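Local structure of Abbfa_003403 (Acinetobacter baumannii, 4ZXH) at residues Glu811-Gly816 and Gln833-Pro838; Tyr1080-Arg1085 and Glu1304-Val1309; Gly1134-Gly1139 and Ser1298-Ala1303. The protein is a four-domain nonribosomal peptide synthetase that probably activates an amino acid, condenses it with an acyl partner on a phosphopantetheine arm and releases the product by its thioesterase. All coordinates share one frame; numbering follows the deposited sequence.

Contact 1: Glu811-Gly816 and Gln833-Pro838; sequences ELWIGG and QFRTLP
Trp813 is the residue of strand 811-816 that reaches across to Leu837 and Arg835 in segment 833-838. Before it along the strand, Glu811 is turned to the same side, but its carboxylate is engaged by Arg848 in a salt bridge, and Leu812 packs on Leu794 and Val853. Trp813 has its ring anti to the carbonyl carbon (chi1 -70°) and presents the six-membered ring to Leu837, the two side chains crossing at about a right angle. Leu837 CD1 lies over one face, 3.8 Å from the centroid of that ring and 14° off its normal, a CH-pi contact; the nearest ring atom, Trp813 CZ3, is 3.7 Å from Leu837 CD1. At the rim, Arg835 NH1 approaches Trp813 CH2 to 4.2 Å near the ring plane, the guanidinium turned 51° from the indole, while Leu837 CD2 lies over a face of that guanidinium. The two segments belong to one small antiparallel sheet, probably the barrel-like part of the adenylation domain, yet they do not pair directly: strands 809-816 and 834-835 both hydrogen-bond to strand 846-855. Leu846 of that strand and Leu797 of strand 792-797 each touch both Trp813 and Leu837.

Contact 2: Tyr1080-Arg1085 and Glu1304-Val1309; sequences YMELSR and ENVVAV
Leu1083 lays its CD1 methyl against the CG2 methyl of Val1306, 3.8 Å away, and the same Leu1083 CD1 also meets Val1309 CG1 at 4.0 Å. Its CG stands anti to the backbone N (chi1 171°), which carries the branch toward helix 1304-1309 although the CB itself leaves at the flank of its own helix. Leu1083 runs roughly at a right angle to both valines and so touches two residues that lie one turn apart on the facing helix. Val1306 uses its other branch as well: CG1 packs on the aliphatic part of Glu1082, 3.7 Å from Glu1082 CG. The short helical segments approach to 8.8 Å at a signed crossing angle of -54°. In the alpha/beta-hydrolase fold of the thioesterase, this joins the short helix that follows strand 1067-1070 to the helix that closes the domain, 1303-1316. The polar end of Glu1082 turns to other partners. Bent at chi2, the chain brings OE1 to Arg1085 NH1, a 2.9 Å salt bridge in which the donor comes from above the carboxylate plane, 45° out of it; Glu1082 OE1 also pairs with Arg994, and OE2 takes a hydrogen bond from His1086 NE2. With two arginines at one oxygen, the carboxylate is probably kept in its charged form. Arg1085 NH2 in turn forms a salt bridge with Glu987 of helix 977-990, from the carrier-protein region, and Met1081 packs on Ile980, Cys983 and Thr984 of the same helix.

Contact 3: Gly1134-Gly1139 and Ser1298-Ala1303; sequences GGWCFG and SSIMYA
The indole of Trp1136 is sandwiched between Met1301 and the residue that follows it in its own chain: the methionine CG lies over one face, and Cys1137 CB over the opposite one. Met1301 CG is 3.8 Å from the centroid of the five-membered ring, 19° off its normal, and makes its shortest approach to Trp1136 CD1, at 3.6 Å. A bend at chi2 (-77°) keeps SD beside the indole, obliquely above the five-membered ring and 4.4 Å from its centroid, in a Met-aromatic contact that also places SD 3.9 Å from Trp1136 CB. Farther round the indole, Ile1300 CG2 lies 4.0 Å from Trp1136 NE1, and the backbone of Ser1298 comes close to the benzene part of the ring, with its CA 4.3 Å from Trp1136 CZ2. The indole N-H itself is given to the carbonyl of His1297, and the rings of Trp1136 and His1297 meet as well. Segment 1134-1139 is consistent with a nucleophile elbow, Gly-x-Cys-x-Gly, at the tight turn from strand 1131-1136 into helix 1138-1152. Cys1137 has the positive phi usual at its centre (54°), Gly1139 N donates to Trp1136 O across the turn, and Gly1135 and Gly1139 let strand and helix come close. Cys1137, His1297 and Asp1164 probably form a catalytic triad, with cysteine in the place where many related thioesterases have serine. Between the two segments themselves the attraction is apolar, with sulfur and CH groups set against an aromatic ring; together with the N-H bond to His1297 O, this is consistent with the tryptophan keeping the histidine-bearing loop in place beside the probable nucleophile.

How the contacts relate
Contacts 2 and 3 form one continuous patch of the thioesterase domain, their centres 9 Å apart, whereas contact 1, in the adenylation part, lies about 72 and 77 Å from them, centre to centre, on the opposite side of the chain's centre. Contact 3 is nested within the loop that contact 2 closes. Two probable hydrogen bonds tie them: Asn1305 ND2 to Ser1299 O, and Tyr1080 OH to Trp1136 N, each 2.8 Å. Val1306 and Val1309 also pack on Met1301 and Ile1300, so that helix 1304-1309 packs on the loop that faces the probable elbow. Neither of these two contributes residues to the observed phosphopantetheine pocket.

Contact 1: Glu811-Gly816 and Gln833-Pro838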
ATOM      1  N   GLU A 811     -14.671 -10.095  18.992  1.00 36.86           N
ATOM      2  CA  GLU A 811     -13.876 -10.454  20.159  1.00 35.09           C
ATOM      3  C   GLU A 811     -13.868 -11.969  20.306  1.00 34.70           C
ATOM      4  O   GLU A 811     -14.907 -12.604  20.206  1.00 39.22           O
ATOM      5  CB  GLU A 811     -14.429  -9.769  21.427  1.00 43.78           C
ATOM      6  CG  GLU A 811     -13.551  -9.861  22.695  1.00 42.99           C
ATOM      7  CD  GLU A 811     -13.996  -8.898  23.798  1.00 53.76           C
ATOM      8  OE1 GLU A 811     -15.114  -8.347  23.700  1.00 57.79           O
ATOM      9  OE2 GLU A 811     -13.221  -8.672  24.758  1.00 58.21           O
ATOM     10  N   LEU A 812     -12.696 -12.558  20.508  1.00 33.16           N
ATOM     11  CA  LEU A 812     -12.637 -13.975  20.813  1.00 39.74           C
ATOM     12  C   LEU A 812     -13.068 -14.226  22.261  1.00 42.92           C
ATOM     13  O   LEU A 812     -12.499 -13.642  23.182  1.00 49.98           O
ATOM     14  CB  LEU A 812     -11.227 -14.519  20.581  1.00 36.74           C
ATOM     15  CG  LEU A 812     -10.978 -15.977  20.991  1.00 35.08           C
ATOM     16  CD1 LEU A 812     -11.842 -16.944  20.199  1.00 32.75           C
ATOM     17  CD2 LEU A 812      -9.501 -16.321  20.833  1.00 30.03           C
ATOM     18  N   TRP A 813     -14.077 -15.078  22.457  1.00 34.57           N
ATOM     19  CA  TRP A 813     -14.425 -15.575  23.794  1.00 33.10           C
ATOM     20  C   TRP A 813     -14.083 -17.057  23.866  1.00 43.67           C
ATOM     21  O   TRP A 813     -14.253 -17.767  22.872  1.00 38.61           O
ATOM     22  CB  TRP A 813     -15.904 -15.370  24.112  1.00 34.79           C
ATOM     23  CG  TRP A 813     -16.336 -13.946  24.324  1.00 39.14           C
ATOM     24  CD1 TRP A 813     -16.294 -12.924  23.412  1.00 41.80           C
ATOM     25  CD2 TRP A 813     -16.910 -13.395  25.515  1.00 40.52           C
ATOM     26  NE1 TRP A 813     -16.803 -11.774  23.966  1.00 38.19           N
ATOM     27  CE2 TRP A 813     -17.185 -12.035  25.253  1.00 37.64           C
ATOM     28  CE3 TRP A 813     -17.210 -13.917  26.779  1.00 39.67           C
ATOM     29  CZ2 TRP A 813     -17.745 -11.193  26.211  1.00 37.11           C
ATOM     30  CZ3 TRP A 813     -17.765 -13.080  27.725  1.00 36.14           C
ATOM     31  CH2 TRP A 813     -18.026 -11.731  27.436  1.00 38.85           C
ATOM     32  N   ILE A 814     -13.621 -17.521  25.031  1.00 31.72           N
ATOM     33  CA  ILE A 814     -13.184 -18.909  25.199  1.00 39.30           C
ATOM     34  C   ILE A 814     -13.948 -19.634  26.297  1.00 45.98           C
ATOM     35  O   ILE A 814     -14.059 -19.132  27.414  1.00 45.90           O
ATOM     36  CB  ILE A 814     -11.681 -19.002  25.549  1.00 40.71           C
ATOM     37  CG1 ILE A 814     -10.821 -18.419  24.434  1.00 36.33           C
ATOM     38  CG2 ILE A 814     -11.272 -20.455  25.853  1.00 29.62           C
ATOM     39  CD1 ILE A 814      -9.357 -18.612  24.669  1.00 27.95           C
ATOM     40  N   GLY A 815     -14.453 -20.827  25.994  1.00 42.78           N
ATOM     41  CA  GLY A 815     -15.184 -21.593  26.984  1.00 38.00           C
ATOM     42  C   GLY A 815     -14.593 -22.966  27.202  1.00 47.53           C
ATOM     43  O   GLY A 815     -13.744 -23.408  26.429  1.00 50.85           O
ATOM     44  N   GLY A 816     -15.046 -23.646  28.255  1.00 50.20           N
ATOM     45  CA  GLY A 816     -14.604 -25.003  28.519  1.00 42.69           C
ATOM     46  C   GLY A 816     -13.780 -25.208  29.776  1.00 40.64           C
ATOM     47  O   GLY A 816     -13.814 -24.394  30.707  1.00 40.78           O
ATOM     48  N   GLN A 833     -15.188 -10.468  33.560  1.00 36.46           N
ATOM     49  CA  GLN A 833     -14.384 -11.151  32.547  1.00 35.98           C
ATOM     50  C   GLN A 833     -14.754 -12.632  32.394  1.00 44.34           C
ATOM     51  O   GLN A 833     -14.515 -13.220  31.334  1.00 42.08           O
ATOM     52  CB  GLN A 833     -12.892 -11.040  32.875  1.00 30.73           C
ATOM     53  CG  GLN A 833     -12.387  -9.628  33.008  1.00 32.44           C
ATOM     54  CD  GLN A 833     -12.701  -8.785  31.790  1.00 41.80           C
ATOM     55  OE1 GLN A 833     -12.072  -8.924  30.728  1.00 58.39           O
ATOM     56  NE2 GLN A 833     -13.686  -7.906  31.929  1.00 37.11           N
ATOM     57  N   PHE A 834     -15.315 -13.237  33.446  1.00 44.45           N
ATOM     58  CA  PHE A 834     -15.808 -14.619  33.371  1.00 40.13           C
ATOM     59  C   PHE A 834     -17.323 -14.659  33.565  1.00 44.88           C
ATOM     60  O   PHE A 834     -17.823 -14.423  34.664  1.00 54.60           O
ATOM     61  CB  PHE A 834     -15.137 -15.511  34.424  1.00 38.75           C
ATOM     62  CG  PHE A 834     -13.632 -15.596  34.307  1.00 34.58           C
ATOM     63  CD1 PHE A 834     -13.031 -16.623  33.595  1.00 35.33           C
ATOM     64  CD2 PHE A 834     -12.817 -14.675  34.950  1.00 39.32           C
ATOM     65  CE1 PHE A 834     -11.648 -16.717  33.502  1.00 31.85           C
ATOM     66  CE2 PHE A 834     -11.421 -14.766  34.863  1.00 39.41           C
ATOM     67  CZ  PHE A 834     -10.843 -15.786  34.137  1.00 32.65           C
ATOM     68  N   ARG A 835     -18.051 -14.954  32.493  1.00 46.39           N
ATOM     69  CA  ARG A 835     -19.511 -14.904  32.497  1.00 45.62           C
ATOM     70  C   ARG A 835     -20.087 -16.036  31.673  1.00 54.06           C
ATOM     71  O   ARG A 835     -19.411 -16.583  30.793  1.00 56.81           O
ATOM     72  CB  ARG A 835     -20.031 -13.586  31.902  1.00 41.21           C
ATOM     73  CG  ARG A 835     -19.447 -12.327  32.466  1.00 41.60           C
ATOM     74  CD  ARG A 835     -19.630 -11.178  31.520  1.00 39.68           C
ATOM     75  NE  ARG A 835     -20.997 -10.691  31.526  1.00 60.73           N
ATOM     76  CZ  ARG A 835     -21.498  -9.866  30.610  1.00 75.44           C
ATOM     77  NH1 ARG A 835     -20.731  -9.442  29.602  1.00 69.58           N
ATOM     78  NH2 ARG A 835     -22.768  -9.468  30.698  1.00 83.09           N
ATOM     79  N   THR A 836     -21.345 -16.368  31.936  1.00 52.84           N
ATOM     80  CA  THR A 836     -22.149 -17.038  30.929  1.00 53.07           C
ATOM     81  C   THR A 836     -22.898 -15.960  30.168  1.00 52.77           C
ATOM     82  O   THR A 836     -23.133 -14.870  30.698  1.00 51.47           O
ATOM     83  CB  THR A 836     -23.141 -18.006  31.522  1.00 53.96           C
ATOM     84  OG1 THR A 836     -24.228 -17.263  32.087  1.00 67.46           O
ATOM     85  CG2 THR A 836     -22.473 -18.846  32.586  1.00 45.24           C
ATOM     86  N   LEU A 837     -23.271 -16.252  28.930  1.00 49.91           N
ATOM     87  CA  LEU A 837     -23.957 -15.256  28.129  1.00 48.86           C
ATOM     88  C   LEU A 837     -25.329 -15.756  27.692  1.00 60.50           C
ATOM     89  O   LEU A 837     -25.486 -16.930  27.354  1.00 64.43           O
ATOM     90  CB  LEU A 837     -23.101 -14.885  26.924  1.00 54.00           C
ATOM     91  CG  LEU A 837     -21.765 -14.216  27.263  1.00 49.58           C
ATOM     92  CD1 LEU A 837     -20.893 -14.062  26.012  1.00 46.52           C
ATOM     93  CD2 LEU A 837     -22.010 -12.872  27.920  1.00 44.00           C
ATOM     94  N   PRO A 838     -26.339 -14.869  27.714  1.00 63.51           N
ATOM     95  CA  PRO A 838     -27.709 -15.231  27.315  1.00 63.55           C
ATOM     96  C   PRO A 838     -27.776 -15.685  25.866  1.00 64.07           C
ATOM     97  O   PRO A 838     -28.576 -16.547  25.520  1.00 70.99           O
ATOM     98  CB  PRO A 838     -28.492 -13.934  27.514  1.00 58.08           C
ATOM     99  CG  PRO A 838     -27.712 -13.193  28.555  1.00 62.71           C
ATOM    100  CD  PRO A 838     -26.270 -13.500  28.249  1.00 62.63           C
TER

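Contact 2: Tyr1080-Arg1085 and Glu1304-Val1309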
ATOM      1  N   TYR A1080      19.000  31.248 -13.425  1.00 14.19           N
ATOM      2  CA  TYR A1080      17.936  32.017 -14.107  1.00 14.86           C
ATOM      3  C   TYR A1080      16.542  31.600 -13.654  1.00 16.69           C
ATOM      4  O   TYR A1080      15.574  32.284 -13.960  1.00 28.94           O
ATOM      5  CB  TYR A1080      18.031  31.880 -15.645  1.00 15.44           C
ATOM      6  CG  TYR A1080      19.359  32.336 -16.159  1.00 19.62           C
ATOM      7  CD1 TYR A1080      19.782  33.644 -15.949  1.00 25.06           C
ATOM      8  CD2 TYR A1080      20.226  31.461 -16.803  1.00 26.86           C
ATOM      9  CE1 TYR A1080      21.010  34.077 -16.365  1.00 15.65           C
ATOM     10  CE2 TYR A1080      21.471  31.895 -17.239  1.00 26.25           C
ATOM     11  CZ  TYR A1080      21.854  33.206 -17.005  1.00 20.96           C
ATOM     12  OH  TYR A1080      23.084  33.663 -17.409  1.00 24.16           O
ATOM     13  N   MET A1081      16.421  30.475 -12.943  1.00 17.66           N
ATOM     14  CA  MET A1081      15.105  30.047 -12.487  1.00 20.11           C
ATOM     15  C   MET A1081      14.449  31.108 -11.607  1.00 18.03           C
ATOM     16  O   MET A1081      13.355  31.566 -11.907  1.00 25.73           O
ATOM     17  CB  MET A1081      15.170  28.727 -11.738  1.00 15.01           C
ATOM     18  CG  MET A1081      15.808  27.617 -12.523  1.00 14.92           C
ATOM     19  SD  MET A1081      15.759  26.031 -11.630  1.00 29.87           S
ATOM     20  CE  MET A1081      14.101  25.531 -12.121  1.00 25.41           C
ATOM     21  N   GLU A1082      15.115  31.525 -10.544  1.00 24.93           N
ATOM     22  CA  GLU A1082      14.476  32.465  -9.634  1.00 25.20           C
ATOM     23  C   GLU A1082      14.178  33.778 -10.372  1.00 29.66           C
ATOM     24  O   GLU A1082      13.090  34.340 -10.212  1.00 31.04           O
ATOM     25  CB  GLU A1082      15.331  32.698  -8.385  1.00 15.41           C
ATOM     26  CG  GLU A1082      14.712  33.629  -7.356  1.00 16.18           C
ATOM     27  CD  GLU A1082      13.372  33.114  -6.736  1.00 39.30           C
ATOM     28  OE1 GLU A1082      13.187  31.895  -6.507  1.00 29.66           O
ATOM     29  OE2 GLU A1082      12.484  33.950  -6.480  1.00 37.09           O
ATOM     30  N   LEU A1083      15.110  34.236 -11.211  1.00 28.16           N
ATOM     31  CA  LEU A1083      14.885  35.435 -12.025  1.00 16.79           C
ATOM     32  C   LEU A1083      13.627  35.321 -12.885  1.00 23.89           C
ATOM     33  O   LEU A1083      12.852  36.277 -12.997  1.00 24.78           O
ATOM     34  CB  LEU A1083      16.081  35.714 -12.928  1.00 16.52           C
ATOM     35  CG  LEU A1083      15.896  36.816 -13.975  1.00 23.93           C
ATOM     36  CD1 LEU A1083      15.899  38.217 -13.355  1.00 18.15           C
ATOM     37  CD2 LEU A1083      16.942  36.686 -15.069  1.00 17.36           C
ATOM     38  N   SER A1084      13.421  34.145 -13.476  1.00 19.56           N
ATOM     39  CA  SER A1084      12.300  33.923 -14.374  1.00 24.46           C
ATOM     40  C   SER A1084      10.959  34.041 -13.629  1.00 30.51           C
ATOM     41  O   SER A1084       9.944  34.398 -14.231  1.00 30.13           O
ATOM     42  CB  SER A1084      12.419  32.558 -15.039  1.00 25.68           C
ATOM     43  OG  SER A1084      11.743  31.564 -14.279  1.00 45.97           O
ATOM     44  N   ARG A1085      10.957  33.759 -12.325  1.00 24.61           N
ATOM     45  CA  ARG A1085       9.713  33.765 -11.560  1.00 24.04           C
ATOM     46  C   ARG A1085       9.182  35.183 -11.382  1.00 28.28           C
ATOM     47  O   ARG A1085       8.014  35.372 -11.110  1.00 36.10           O
ATOM     48  CB  ARG A1085       9.905  33.080 -10.197  1.00 18.97           C
ATOM     49  CG  ARG A1085      10.379  31.622 -10.325  1.00 18.17           C
ATOM     50  CD  ARG A1085      10.455  30.867  -9.023  1.00 17.95           C
ATOM     51  NE  ARG A1085      10.864  29.475  -9.258  1.00 27.88           N
ATOM     52  CZ  ARG A1085      12.059  28.956  -8.948  1.00 28.55           C
ATOM     53  NH1 ARG A1085      12.998  29.698  -8.378  1.00 21.19           N
ATOM     54  NH2 ARG A1085      12.326  27.685  -9.212  1.00 39.19           N
ATOM     55  N   GLU A1304      15.683  37.427  -2.756  1.00 27.83           N
ATOM     56  CA  GLU A1304      15.552  38.753  -2.138  1.00 20.68           C
ATOM     57  C   GLU A1304      15.985  39.869  -3.098  1.00 27.54           C
ATOM     58  O   GLU A1304      15.297  40.876  -3.246  1.00 32.15           O
ATOM     59  CB  GLU A1304      16.359  38.816  -0.845  1.00 37.29           C
ATOM     60  CG  GLU A1304      16.412  40.198  -0.201  1.00 62.92           C
ATOM     61  CD  GLU A1304      17.018  40.210   1.215  1.00 74.28           C
ATOM     62  OE1 GLU A1304      17.572  39.172   1.650  1.00 77.53           O
ATOM     63  OE2 GLU A1304      16.927  41.266   1.894  1.00 72.63           O
ATOM     64  N   ASN A1305      17.098  39.673  -3.800  1.00 22.76           N
ATOM     65  CA  ASN A1305      17.634  40.748  -4.618  1.00 19.96           C
ATOM     66  C   ASN A1305      17.242  40.675  -6.082  1.00 19.50           C
ATOM     67  O   ASN A1305      17.328  41.668  -6.805  1.00 20.12           O
ATOM     68  CB  ASN A1305      19.158  40.791  -4.519  1.00 19.51           C
ATOM     69  CG  ASN A1305      19.652  40.781  -3.091  1.00 31.44           C
ATOM     70  OD1 ASN A1305      19.410  41.718  -2.314  1.00 36.36           O
ATOM     71  ND2 ASN A1305      20.370  39.727  -2.737  1.00 32.19           N
ATOM     72  N   VAL A1306      16.803  39.519  -6.539  1.00 18.64           N
ATOM     73  CA  VAL A1306      16.648  39.368  -7.973  1.00 27.56           C
ATOM     74  C   VAL A1306      15.313  39.942  -8.462  1.00 28.72           C
ATOM     75  O   VAL A1306      15.144  40.216  -9.646  1.00 34.45           O
ATOM     76  CB  VAL A1306      16.804  37.889  -8.397  1.00 19.60           C
ATOM     77  CG1 VAL A1306      15.508  37.112  -8.182  1.00 17.28           C
ATOM     78  CG2 VAL A1306      17.271  37.817  -9.842  1.00 21.09           C
ATOM     79  N   VAL A1307      14.372  40.164  -7.559  1.00 24.13           N
ATOM     80  CA  VAL A1307      13.125  40.805  -7.963  1.00 29.09           C
ATOM     81  C   VAL A1307      13.378  42.185  -8.554  1.00 28.25           C
ATOM     82  O   VAL A1307      12.817  42.527  -9.592  1.00 34.76           O
ATOM     83  CB  VAL A1307      12.133  40.951  -6.791  1.00 31.24           C
ATOM     84  CG1 VAL A1307      10.805  41.505  -7.306  1.00 23.86           C
ATOM     85  CG2 VAL A1307      11.940  39.609  -6.082  1.00 21.67           C
ATOM     86  N   ALA A1308      14.219  42.975  -7.892  1.00 30.44           N
ATOM     87  CA  ALA A1308      14.537  44.317  -8.366  1.00 23.89           C
ATOM     88  C   ALA A1308      15.261  44.240  -9.711  1.00 31.22           C
ATOM     89  O   ALA A1308      15.166  45.144 -10.540  1.00 37.69           O
ATOM     90  CB  ALA A1308      15.367  45.062  -7.341  1.00 24.42           C
ATOM     91  N   VAL A1309      15.956  43.137  -9.944  1.00 26.70           N
ATOM     92  CA  VAL A1309      16.620  42.926 -11.229  1.00 25.93           C
ATOM     93  C   VAL A1309      15.601  42.715 -12.343  1.00 22.78           C
ATOM     94  O   VAL A1309      15.686  43.346 -13.393  1.00 26.84           O
ATOM     95  CB  VAL A1309      17.570  41.722 -11.175  1.00 23.19           C
ATOM     96  CG1 VAL A1309      18.138  41.445 -12.544  1.00 19.44           C
ATOM     97  CG2 VAL A1309      18.662  41.975 -10.154  1.00 19.46           C
TER

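Contact 3: Gly1134-Gly1139 and Ser1298-Ala1303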
ATOM      1  N   GLY A1134      21.053  38.020 -23.090  1.00 22.84           N
ATOM      2  CA  GLY A1134      21.513  38.376 -21.777  1.00 27.24           C
ATOM      3  C   GLY A1134      22.122  37.227 -21.025  1.00 30.43           C
ATOM      4  O   GLY A1134      22.042  36.079 -21.470  1.00 27.41           O
ATOM      5  N   GLY A1135      22.709  37.544 -19.875  1.00 19.30           N
ATOM      6  CA  GLY A1135      23.436  36.568 -19.095  1.00 18.14           C
ATOM      7  C   GLY A1135      23.923  37.145 -17.775  1.00 27.48           C
ATOM      8  O   GLY A1135      24.124  38.369 -17.614  1.00 18.09           O
ATOM      9  N   TRP A1136      24.084  36.250 -16.808  1.00 17.75           N
ATOM     10  CA  TRP A1136      24.634  36.637 -15.534  1.00 23.55           C
ATOM     11  C   TRP A1136      26.109  36.302 -15.606  1.00 25.35           C
ATOM     12  O   TRP A1136      26.474  35.273 -16.165  1.00 25.89           O
ATOM     13  CB  TRP A1136      23.935  35.911 -14.371  1.00 15.77           C
ATOM     14  CG  TRP A1136      24.748  35.989 -13.132  1.00 17.38           C
ATOM     15  CD1 TRP A1136      24.930  37.088 -12.339  1.00 15.64           C
ATOM     16  CD2 TRP A1136      25.530  34.945 -12.555  1.00 27.36           C
ATOM     17  NE1 TRP A1136      25.765  36.784 -11.286  1.00 17.62           N
ATOM     18  CE2 TRP A1136      26.157  35.473 -11.401  1.00 29.66           C
ATOM     19  CE3 TRP A1136      25.766  33.605 -12.894  1.00 29.89           C
ATOM     20  CZ2 TRP A1136      27.006  34.716 -10.592  1.00 28.52           C
ATOM     21  CZ3 TRP A1136      26.615  32.843 -12.078  1.00 28.18           C
ATOM     22  CH2 TRP A1136      27.227  33.407 -10.953  1.00 26.30           C
ATOM     23  N   CYS A1137      26.963  37.166 -15.075  1.00 32.11           N
ATOM     24  CA  CYS A1137      28.403  36.888 -15.087  1.00 34.01           C
ATOM     25  C   CYS A1137      28.897  36.593 -16.523  1.00 30.80           C
ATOM     26  O   CYS A1137      28.623  37.350 -17.462  1.00 32.93           O
ATOM     27  CB  CYS A1137      28.713  35.717 -14.139  1.00 27.86           C
ATOM     28  SG  CYS A1137      30.468  35.411 -13.754  1.00 34.73           S
ATOM     29  N   PHE A1138      29.590  35.475 -16.688  1.00 17.05           N
ATOM     30  CA  PHE A1138      30.163  35.065 -17.972  1.00 23.23           C
ATOM     31  C   PHE A1138      29.108  34.936 -19.090  1.00 26.64           C
ATOM     32  O   PHE A1138      29.401  35.160 -20.269  1.00 24.72           O
ATOM     33  CB  PHE A1138      30.909  33.756 -17.758  1.00 22.79           C
ATOM     34  CG  PHE A1138      31.604  33.227 -18.967  1.00 29.78           C
ATOM     35  CD1 PHE A1138      32.720  33.858 -19.474  1.00 31.09           C
ATOM     36  CD2 PHE A1138      31.170  32.047 -19.563  1.00 27.98           C
ATOM     37  CE1 PHE A1138      33.372  33.350 -20.586  1.00 34.21           C
ATOM     38  CE2 PHE A1138      31.820  31.528 -20.665  1.00 25.53           C
ATOM     39  CZ  PHE A1138      32.922  32.180 -21.177  1.00 25.76           C
ATOM     40  N   GLY A1139      27.874  34.603 -18.714  1.00 22.16           N
ATOM     41  CA  GLY A1139      26.770  34.620 -19.667  1.00 24.44           C
ATOM     42  C   GLY A1139      26.680  35.931 -20.450  1.00 30.98           C
ATOM     43  O   GLY A1139      26.510  35.918 -21.671  1.00 32.65           O
ATOM     44  N   SER A1298      27.188  36.928  -6.497  1.00 25.32           N
ATOM     45  CA  SER A1298      26.255  35.805  -6.469  1.00 27.06           C
ATOM     46  C   SER A1298      24.815  36.164  -6.029  1.00 24.56           C
ATOM     47  O   SER A1298      23.851  35.781  -6.686  1.00 26.53           O
ATOM     48  CB  SER A1298      26.808  34.710  -5.566  1.00 20.51           C
ATOM     49  OG  SER A1298      27.710  33.922  -6.310  1.00 34.37           O
ATOM     50  N   SER A1299      24.681  36.900  -4.931  1.00 17.07           N
ATOM     51  CA  SER A1299      23.394  37.103  -4.281  1.00 21.13           C
ATOM     52  C   SER A1299      22.454  38.006  -5.064  1.00 27.13           C
ATOM     53  O   SER A1299      21.264  38.064  -4.768  1.00 34.61           O
ATOM     54  CB  SER A1299      23.596  37.677  -2.876  1.00 20.82           C
ATOM     55  OG  SER A1299      24.253  38.939  -2.914  1.00 27.06           O
ATOM     56  N   ILE A1300      22.982  38.705  -6.061  1.00 19.90           N
ATOM     57  CA  ILE A1300      22.156  39.524  -6.949  1.00 22.64           C
ATOM     58  C   ILE A1300      21.063  38.654  -7.597  1.00 23.38           C
ATOM     59  O   ILE A1300      19.964  39.145  -7.897  1.00 26.58           O
ATOM     60  CB  ILE A1300      23.040  40.236  -8.035  1.00 26.67           C
ATOM     61  CG1 ILE A1300      22.229  41.181  -8.925  1.00 23.30           C
ATOM     62  CG2 ILE A1300      23.757  39.223  -8.895  1.00 28.79           C
ATOM     63  CD1 ILE A1300      21.771  42.418  -8.257  1.00 23.20           C
ATOM     64  N   MET A1301      21.346  37.356  -7.748  1.00 19.26           N
ATOM     65  CA  MET A1301      20.412  36.410  -8.364  1.00 15.15           C
ATOM     66  C   MET A1301      19.561  35.605  -7.360  1.00 27.10           C
ATOM     67  O   MET A1301      18.803  34.715  -7.770  1.00 30.55           O
ATOM     68  CB  MET A1301      21.189  35.451  -9.279  1.00 14.47           C
ATOM     69  CG  MET A1301      22.018  36.171 -10.366  1.00 29.41           C
ATOM     70  SD  MET A1301      21.135  36.825 -11.818  1.00 18.95           S
ATOM     71  CE  MET A1301      20.509  38.353 -11.156  1.00 76.29           C
ATOM     72  N   TYR A1302      19.701  35.879  -6.059  1.00 19.78           N
ATOM     73  CA  TYR A1302      18.849  35.231  -5.043  1.00 15.85           C
ATOM     74  C   TYR A1302      17.532  35.956  -4.943  1.00 19.16           C
ATOM     75  O   TYR A1302      17.476  37.178  -5.111  1.00 27.08           O
ATOM     76  CB  TYR A1302      19.460  35.241  -3.632  1.00 16.34           C
ATOM     77  CG  TYR A1302      20.809  34.623  -3.461  1.00 23.45           C
ATOM     78  CD1 TYR A1302      21.366  33.799  -4.443  1.00 15.04           C
ATOM     79  CD2 TYR A1302      21.546  34.878  -2.320  1.00 16.56           C
ATOM     80  CE1 TYR A1302      22.629  33.247  -4.270  1.00 17.93           C
ATOM     81  CE2 TYR A1302      22.806  34.327  -2.139  1.00 17.99           C
ATOM     82  CZ  TYR A1302      23.345  33.525  -3.112  1.00 22.24           C
ATOM     83  OH  TYR A1302      24.602  32.997  -2.923  1.00 31.72           O
ATOM     84  N   ALA A1303      16.498  35.209  -4.574  1.00 20.70           N
ATOM     85  CA  ALA A1303      15.138  35.718  -4.451  1.00 17.79           C
ATOM     86  C   ALA A1303      15.032  37.143  -3.885  1.00 28.74           C
ATOM     87  O   ALA A1303      14.367  37.986  -4.484  1.00 31.20           O
ATOM     88  CB  ALA A1303      14.328  34.759  -3.610  1.00 18.16           C
TER